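Side-chain contact in conk-C1 (Conus cocceus, PDB 6YHT), which probably blocks potassium channels as a cone snail venom toxin of the Kunitz family, apparently acting as a molecular lid: residues I47-F50 with D51-T55. Numbering follows the deposited sequence.
Sequences IHTF and DCQHT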
loop_
_atom_site.group_PDB
_atom_site.type_symbol
_atom_site.label_atom_id
_atom_site.label_comp_id
_atom_site.label_asym_id
_atom_site.label_seq_id
_atom_site.Cartn_x
_atom_site.Cartn_y
_atom_site.Cartn_z
ATOM N N ILE A 47 3.935 -2.513 5.465
ATOM C CA ILE A 47 3.536 -2.845 6.834
ATOM C C ILE A 47 3.498 -1.597 7.697
ATOM O O ILE A 47 2.664 -1.474 8.601
ATOM C CB ILE A 47 4.491 -3.892 7.431
ATOM C CG1 ILE A 47 4.486 -5.167 6.601
ATOM C CG2 ILE A 47 4.095 -4.187 8.866
ATOM C CD1 ILE A 47 3.543 -6.239 7.116
ATOM N N HIS A 48 4.406 -0.656 7.446
ATOM C CA HIS A 48 4.514 0.548 8.245
ATOM C C HIS A 48 4.578 1.768 7.354
ATOM O O HIS A 48 4.951 1.694 6.179
ATOM C CB HIS A 48 5.748 0.521 9.159
ATOM C CG HIS A 48 5.553 -0.336 10.355
ATOM N ND1 HIS A 48 6.146 -1.568 10.483
ATOM C CD2 HIS A 48 4.774 -0.172 11.444
ATOM C CE1 HIS A 48 5.765 -2.114 11.618
ATOM N NE2 HIS A 48 4.931 -1.292 12.221
ATOM N N THR A 49 4.226 2.902 7.966
ATOM C CA THR A 49 4.202 4.163 7.245
ATOM C C THR A 49 5.595 4.556 6.811
ATOM O O THR A 49 5.797 5.005 5.679
ATOM C CB THR A 49 3.588 5.246 8.129
ATOM O OG1 THR A 49 2.269 4.843 8.513
ATOM C CG2 THR A 49 3.499 6.547 7.380
ATOM N N PHE A 50 6.575 4.385 7.698
ATOM C CA PHE A 50 7.952 4.707 7.348
ATOM C C PHE A 50 8.389 3.993 6.067
ATOM O O PHE A 50 9.014 4.592 5.186
ATOM C CB PHE A 50 8.882 4.343 8.506
ATOM C CG PHE A 50 10.328 4.480 8.149
ATOM C CD1 PHE A 50 10.911 5.725 8.082
ATOM C CD2 PHE A 50 11.093 3.372 7.847
ATOM C CE1 PHE A 50 12.237 5.863 7.734
ATOM C CE2 PHE A 50 12.415 3.503 7.501
ATOM C CZ PHE A 50 12.989 4.745 7.448
ATOM N N ASP A 51 8.082 2.701 5.958
ATOM C CA ASP A 51 8.444 1.948 4.760
ATOM C C ASP A 51 7.917 2.644 3.518
ATOM O O ASP A 51 8.623 2.791 2.514
ATOM C CB ASP A 51 7.866 0.535 4.824
ATOM C CG ASP A 51 8.111 -0.137 6.140
ATOM O OD1 ASP A 51 8.808 0.441 6.992
ATOM O OD2 ASP A 51 7.600 -1.260 6.309
ATOM N N CYS A 52 6.663 3.078 3.578
ATOM C CA CYS A 52 6.040 3.721 2.439
ATOM C C CYS A 52 6.707 5.053 2.148
ATOM O O CYS A 52 7.163 5.299 1.026
ATOM C CB CYS A 52 4.542 3.890 2.717
ATOM S SG CYS A 52 3.670 4.722 1.406
ATOM N N GLN A 53 6.798 5.918 3.159
ATOM C CA GLN A 53 7.368 7.240 2.941
ATOM C C GLN A 53 8.796 7.162 2.460
ATOM O O GLN A 53 9.213 7.981 1.636
ATOM C CB GLN A 53 7.309 8.058 4.219
ATOM C CG GLN A 53 5.928 8.120 4.760
ATOM C CD GLN A 53 5.791 9.153 5.826
ATOM O OE1 GLN A 53 6.519 9.125 6.819
ATOM N NE2 GLN A 53 4.865 10.094 5.626
ATOM N N HIS A 54 9.555 6.188 2.950
ATOM C CA HIS A 54 10.945 6.072 2.536
ATOM C C HIS A 54 11.077 5.554 1.113
ATOM O O HIS A 54 12.051 5.880 0.431
ATOM C CB HIS A 54 11.699 5.162 3.502
ATOM C CG HIS A 54 13.181 5.223 3.348
ATOM N ND1 HIS A 54 13.928 6.302 3.769
ATOM C CD2 HIS A 54 14.057 4.335 2.827
ATOM C CE1 HIS A 54 15.205 6.075 3.509
ATOM N NE2 HIS A 54 15.307 4.890 2.941
ATOM N N THR A 55 10.121 4.754 0.642
ATOM C CA THR A 55 10.192 4.197 -0.706
ATOM C C THR A 55 9.655 5.155 -1.763
ATOM O O THR A 55 10.221 5.267 -2.854
ATOM C CB THR A 55 9.411 2.886 -0.766
ATOM O OG1 THR A 55 9.898 2.006 0.245
ATOM C CG2 THR A 55 9.558 2.224 -2.112
#
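The carboxylate of Asp-51, third residue of helix 49-56, meets the backbone N and CB of His-48, which holds the N-cap position. It folds back over the helix start: CG of Asp-51 lies beside its own backbone N (chi1 -47°), which carries OD2 to 3.4 Å from His-48 N, a weak and bent hydrogen bond. Both oxygens also border CB of His-48, and OD2 lies at the edge of the imidazole, near its plane. An acid suits this end, where its negative charge would probably be favoured by the helix dipole. The first turn closes through a weak bond from Cys-52 N to His-48 O, followed by a nearly straight one of 2.9 Å from Gln-53 N to Thr-49 O. Beside that bond the side chains of Thr-49 and Gln-53 point the same way, the Thr-49 methyl CG2 packing against CG and, at 3.8 Å, the amide carbon CD of Gln-53. One residue on, Phe-50 and His-54 both swing CG anti to the backbone N and point the same way; their planes, 22° apart, are slid so far that the rings barely overlap, and CB of His-54 lies over one Phe-50 face near its rim. A threonine hydroxyl can return to a carbonyl one turn back: Asp-51 O accepts hydrogen bonds from Thr-55 OG1, 2.7 Å away, and Thr-55 N, from opposite faces of its plane. Buried against strand 19-25, Cys-52 suits a disulfide; its SG bonds Cys-31 of strand 30-36, the link between C-terminal helix and beta hairpin characteristic of the Kunitz/BPTI fold.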